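Local coordinates for protein aspartate aminotransferase, cytoplasmic (Schizosaccharomyces pombe 972h-, PDB 6JPK) that catalyses the pyridoxal 5'-phosphate-dependent transfer of an amino group from L-aspartate to 2-oxoglutarate, giving oxaloacetate and L-glutamate, as a homodimer, at residues A74-F79 with Y298-A303; S105-G110 with G261-C266. The protein carries 1 engineered substitution. All blocks are in the same frame, centred on the assembly; numbering follows the deposited sequence.

Interaction 1: residues A74-F79 with Y298-A303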
loop_
_atom_site.group_PDB
_atom_site.type_symbol
_atom_site.label_atom_id
_atom_site.label_comp_id
_atom_site.label_asym_id
_atom_site.label_seq_id
_atom_site.Cartn_x
_atom_site.Cartn_y
_atom_site.Cartn_z
ATOM N N ALA A 74 11.713 3.802 2.174
ATOM C CA ALA A 74 11.918 3.414 0.785
ATOM C C ALA A 74 11.925 1.896 0.590
ATOM O O ALA A 74 12.011 1.429 -0.554
ATOM C CB ALA A 74 13.226 4.025 0.265
ATOM N N GLY A 75 11.848 1.125 1.665
ATOM C CA GLY A 75 11.704 -0.317 1.597
ATOM C C GLY A 75 12.968 -1.042 2.029
ATOM O O GLY A 75 13.932 -0.450 2.514
ATOM N N LEU A 76 12.941 -2.358 1.834
ATOM C CA LEU A 76 14.027 -3.235 2.255
ATOM C C LEU A 76 15.219 -3.035 1.328
ATOM O O LEU A 76 15.098 -3.285 0.121
ATOM C CB LEU A 76 13.543 -4.686 2.222
ATOM C CG LEU A 76 14.532 -5.788 2.584
ATOM C CD1 LEU A 76 14.848 -5.761 4.088
ATOM C CD2 LEU A 76 13.982 -7.147 2.157
ATOM N N PRO A 77 16.372 -2.578 1.829
ATOM C CA PRO A 77 17.457 -2.184 0.909
ATOM C C PRO A 77 17.952 -3.306 0.013
ATOM O O PRO A 77 18.243 -3.060 -1.165
ATOM C CB PRO A 77 18.556 -1.688 1.863
ATOM C CG PRO A 77 17.797 -1.218 3.075
ATOM C CD PRO A 77 16.657 -2.200 3.224
ATOM N N ARG A 78 18.053 -4.538 0.515
ATOM C CA ARG A 78 18.531 -5.593 -0.367
ATOM C C ARG A 78 17.486 -5.975 -1.407
ATOM O O ARG A 78 17.837 -6.596 -2.417
ATOM C CB ARG A 78 18.962 -6.824 0.432
ATOM C CG ARG A 78 17.983 -7.268 1.481
ATOM C CD ARG A 78 18.721 -7.965 2.640
ATOM N NE ARG A 78 17.801 -8.320 3.720
ATOM C CZ ARG A 78 16.957 -9.341 3.645
ATOM N NH1 ARG A 78 16.944 -10.091 2.543
ATOM N NH2 ARG A 78 16.135 -9.611 4.659
ATOM N N PHE A 79 16.215 -5.625 -1.179
ATOM C CA PHE A 79 15.230 -5.768 -2.245
ATOM C C PHE A 79 15.355 -4.651 -3.277
ATOM O O PHE A 79 15.445 -4.924 -4.478
ATOM C CB PHE A 79 13.807 -5.797 -1.686
ATOM C CG PHE A 79 12.743 -5.635 -2.757
ATOM C CD1 PHE A 79 12.430 -6.688 -3.610
ATOM C CD2 PHE A 79 12.078 -4.420 -2.921
ATOM C CE1 PHE A 79 11.462 -6.538 -4.599
ATOM C CE2 PHE A 79 11.095 -4.261 -3.906
ATOM C CZ PHE A 79 10.791 -5.318 -4.743
ATOM N N TYR A 298 6.747 -8.764 3.489
ATOM C CA TYR A 298 6.787 -10.208 3.257
ATOM C C TYR A 298 7.231 -10.550 1.837
ATOM O O TYR A 298 8.148 -11.354 1.636
ATOM C CB TYR A 298 5.411 -10.808 3.545
ATOM C CG TYR A 298 5.242 -12.261 3.139
ATOM C CD1 TYR A 298 5.696 -13.287 3.951
ATOM C CD2 TYR A 298 4.598 -12.599 1.952
ATOM C CE1 TYR A 298 5.526 -14.625 3.590
ATOM C CE2 TYR A 298 4.424 -13.923 1.580
ATOM C CZ TYR A 298 4.885 -14.932 2.405
ATOM O OH TYR A 298 4.715 -16.246 2.035
ATOM N N GLY A 299 6.582 -9.958 0.836
ATOM C CA GLY A 299 6.968 -10.236 -0.537
ATOM C C GLY A 299 8.366 -9.750 -0.870
ATOM O O GLY A 299 9.073 -10.376 -1.662
ATOM N N ALA A 300 8.787 -8.638 -0.264
ATOM C CA ALA A 300 10.108 -8.093 -0.556
ATOM C C ALA A 300 11.206 -9.008 -0.035
ATOM O O ALA A 300 12.238 -9.192 -0.696
ATOM C CB ALA A 300 10.245 -6.699 0.051
ATOM N N ARG A 301 11.012 -9.577 1.159
ATOM C CA ARG A 301 12.002 -10.514 1.679
ATOM C C ARG A 301 12.145 -11.710 0.750
ATOM O O ARG A 301 13.255 -12.178 0.496
ATOM C CB ARG A 301 11.622 -10.972 3.093
ATOM C CG ARG A 301 11.734 -9.893 4.170
ATOM C CD ARG A 301 11.415 -10.455 5.580
ATOM N NE ARG A 301 10.095 -11.072 5.617
ATOM C CZ ARG A 301 9.045 -10.611 6.305
ATOM N NH1 ARG A 301 9.135 -9.518 7.066
ATOM N NH2 ARG A 301 7.891 -11.271 6.246
ATOM N N ILE A 302 11.031 -12.193 0.203
ATOM C CA ILE A 302 11.073 -13.361 -0.670
ATOM C C ILE A 302 11.824 -13.033 -1.950
ATOM O O ILE A 302 12.732 -13.764 -2.361
ATOM C CB ILE A 302 9.643 -13.857 -0.966
ATOM C CG1 ILE A 302 9.052 -14.542 0.265
ATOM C CG2 ILE A 302 9.624 -14.802 -2.166
ATOM C CD1 ILE A 302 7.560 -14.858 0.110
ATOM N N ALA A 303 11.468 -11.904 -2.576
ATOM C CA ALA A 303 12.100 -11.483 -3.818
ATOM C C ALA A 303 13.584 -11.222 -3.615
ATOM O O ALA A 303 14.414 -11.623 -4.442
ATOM C CB ALA A 303 11.389 -10.234 -4.363
HETATM O O HOH W 1 15.319 -11.975 2.113
#
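Phe79, in the first turn of helix 77-87, faces helix 297-308, and within 298-303 the CA nearest to its own is that of Ala300, at 5.9 Å. The Phe79 ring, its CG anti to the backbone N (chi1 167°), reaches the helix in two ways: Ala300 CB lies over one face, in a CH-pi contact 4.3 Å from the ring centroid, while Ala303 CB meets the ring edge 3.7 Å from CE1. Leu76, at the N-cap position of helix 77-87, lays CD2 3.9 Å from Arg301 CA and also touches Ala300 CB. The same CD2 lies over the centre of one face of the Arg78 guanidinium. Replacing Phe79 with an alanine would probably leave a gap beside Ala300 and Ala303, with the face and edge contacts lost. At the margin a water accepts from Arg78 NH1 and donates to Arg301 O, 2.6 Å away. Arg301 NH2 forms a salt bridge with Glu262 OE2 of the second subunit. The contact between the two segments is thus mainly apolar, small alanine methyls admitting an aromatic ring, while Arg78 NH1 and Arg301 O share a water and Arg301 NH2 turns to the dimer partner.

Interaction 2: residues S105-G110 with G261-C266. With PO4 (phosphate ion), chain C.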
loop_
_atom_site.group_PDB
_atom_site.type_symbol
_atom_site.label_atom_id
_atom_site.label_comp_id
_atom_site.label_asym_id
_atom_site.label_seq_id
_atom_site.Cartn_x
_atom_site.Cartn_y
_atom_site.Cartn_z
ATOM N N SER A 105 7.416 -0.327 -3.540
ATOM C CA SER A 105 6.060 0.174 -3.702
ATOM C C SER A 105 5.061 -0.956 -3.484
ATOM O O SER A 105 5.417 -2.141 -3.436
ATOM C CB SER A 105 5.866 0.781 -5.099
ATOM O OG SER A 105 6.172 -0.177 -6.102
ATOM N N VAL A 106 3.793 -0.574 -3.370
ATOM C CA VAL A 106 2.711 -1.545 -3.279
ATOM C C VAL A 106 2.482 -2.059 -4.695
ATOM O O VAL A 106 1.536 -1.643 -5.379
ATOM C CB VAL A 106 1.435 -0.921 -2.684
ATOM C CG1 VAL A 106 0.349 -1.979 -2.498
ATOM C CG2 VAL A 106 1.747 -0.242 -1.351
ATOM N N SER A 107 3.384 -2.935 -5.142
ATOM C CA SER A 107 3.390 -3.551 -6.466
ATOM C C SER A 107 3.474 -2.519 -7.586
ATOM O O SER A 107 3.859 -1.364 -7.354
ATOM C CB SER A 107 2.159 -4.443 -6.653
ATOM O OG SER A 107 2.464 -5.575 -7.466
ATOM N N GLY A 108 3.139 -2.938 -8.809
ATOM C CA GLY A 108 3.279 -2.049 -9.953
ATOM C C GLY A 108 2.345 -0.851 -9.897
ATOM O O GLY A 108 2.714 0.256 -10.303
ATOM N N THR A 109 1.122 -1.047 -9.403
ATOM C CA THR A 109 0.182 0.073 -9.354
ATOM C C THR A 109 0.687 1.166 -8.421
ATOM O O THR A 109 0.652 2.354 -8.762
ATOM C CB THR A 109 -1.200 -0.408 -8.921
ATOM O OG1 THR A 109 -1.651 -1.397 -9.848
ATOM C CG2 THR A 109 -2.194 0.765 -8.920
ATOM N N GLY A 110 1.168 0.774 -7.234
ATOM C CA GLY A 110 1.742 1.739 -6.314
ATOM C C GLY A 110 2.990 2.409 -6.857
ATOM O O GLY A 110 3.227 3.589 -6.586
ATOM N N GLY A 261 -0.926 -10.795 -4.686
ATOM C CA GLY A 261 -1.554 -10.220 -3.505
ATOM C C GLY A 261 -0.624 -9.793 -2.384
ATOM O O GLY A 261 -1.080 -9.117 -1.453
ATOM N N GLU A 262 0.654 -10.171 -2.431
ATOM C CA GLU A 262 1.604 -9.631 -1.469
ATOM C C GLU A 262 2.080 -8.227 -1.831
ATOM O O GLU A 262 2.700 -7.576 -0.987
ATOM C CB GLU A 262 2.809 -10.574 -1.315
ATOM C CG GLU A 262 2.432 -12.074 -1.219
ATOM C CD GLU A 262 1.477 -12.421 -0.052
ATOM O OE1 GLU A 262 1.213 -11.556 0.825
ATOM O OE2 GLU A 262 0.985 -13.582 -0.016
ATOM N N ARG A 263 1.805 -7.756 -3.052
ATOM C CA ARG A 263 2.037 -6.371 -3.467
ATOM C C ARG A 263 3.526 -5.999 -3.427
ATOM O O ARG A 263 3.954 -5.101 -2.693
ATOM C CB ARG A 263 1.212 -5.395 -2.617
ATOM C CG ARG A 263 -0.238 -5.804 -2.368
ATOM C CD ARG A 263 -0.984 -6.108 -3.657
ATOM N NE ARG A 263 -1.153 -4.939 -4.527
ATOM C CZ ARG A 263 -1.015 -4.985 -5.851
ATOM N NH1 ARG A 263 -1.197 -3.900 -6.579
ATOM N NH2 ARG A 263 -0.656 -6.123 -6.447
ATOM N N THR A 264 4.314 -6.677 -4.261
ATOM C CA THR A 264 5.761 -6.469 -4.312
ATOM C C THR A 264 6.136 -5.782 -5.628
ATOM O O THR A 264 6.002 -6.370 -6.711
ATOM C CB THR A 264 6.498 -7.796 -4.144
ATOM O OG1 THR A 264 6.045 -8.438 -2.943
ATOM C CG2 THR A 264 7.997 -7.576 -4.051
ATOM N N GLY A 265 6.614 -4.543 -5.527
ATOM C CA GLY A 265 6.998 -3.761 -6.684
ATOM C C GLY A 265 8.026 -2.727 -6.294
ATOM O O GLY A 265 8.401 -2.597 -5.125
ATOM N N CYS A 266 8.487 -1.979 -7.293
ATOM C CA CYS A 266 9.493 -0.957 -7.052
ATOM C C CYS A 266 9.372 0.133 -8.107
ATOM O O CYS A 266 9.178 -0.170 -9.288
ATOM C CB CYS A 266 10.898 -1.570 -7.076
ATOM S SG CYS A 266 12.121 -0.569 -6.214
HETATM P P PO4 C . 0.231 -4.821 -9.878
HETATM O O1 PO4 C . -0.258 -3.563 -9.189
HETATM O O2 PO4 C . 1.712 -5.034 -9.659
HETATM O O3 PO4 C . -0.559 -5.988 -9.320
HETATM O O4 PO4 C . 0.006 -4.767 -11.369
HETATM O O HOH W 2 2.753 -8.123 -6.112
#
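Arg263 and Ser107 meet where the arginine chain, its CG anti to the carbonyl carbon (chi1 -44°), folds back at chi2 and chi3, and Ser107 CB sits 3.1 Å above the plane of the guanidinium, over one face and toward its rim. They line what is probably the cofactor-phosphate site, as in other fold-type I aminotransferases, where strand 100-106 of the large-domain sheet runs into helix 107-127. A phosphate ion, probably from the crystallisation liquor, lies at the start of that helix, consistent with the place of the cofactor's phosphate in relatives. Arg263 grips two of its oxygens, with NH1 2.8 Å from O1 and NH2 2.9 Å from O3, the latter oxygen in the guanidinium plane. From the helix, Gly108 N donates to O2 at 2.7 Å and Thr109 N to O1. These backbone N-H groups and the helix N-terminus would probably stabilise the negative charge together with the arginine. Ser252 OG of the same chain and Tyr70 OH of the second subunit also hydrogen-bond to the ion, making the site a product of both chains. Arg263 NH1 additionally donates to Ile292 O of the second subunit, and NH2 to Tyr260 O, which fixes the rotation of the guanidinium. Val106 CG1 packs 3.5 Å from Arg263 CB, the two side chains crossing obliquely. Next to the ion, strands 100-106 and 264-270 run antiparallel: Ser105 and Gly265 form a hydrogen-bonded pair, with Ser105 N donating to Gly265 O at 2.9 Å. The lack of a side chain at Gly265 matters, since a CB there would clash with Ser107 C. A water links the two segments, accepting from Thr264 N and donating to Ser107 OG, 2.9 Å away.

In the fold
The centres of the two interactions lie about 11 Å apart. Along the chain the order is 74-79, 105-110, 261-266 and 298-303, so both segments of interaction 2 fall in the chain between those of interaction 1. Strand 100-106, an outermost strand of the mixed sheet within this chain, joins them: Gln104 touches Phe79 and Ala300, and its OE1 accepts from Leu76 N, while Ser105 begins interaction 2. They also touch directly, Phe79 CE2 lying 3.4 Å from Gly265 O. Helices 77-87 and 297-308 thus pack beside the strand ends that carry the phosphate site, and both interactions reach the second subunit, placing the site close to the dimer interface.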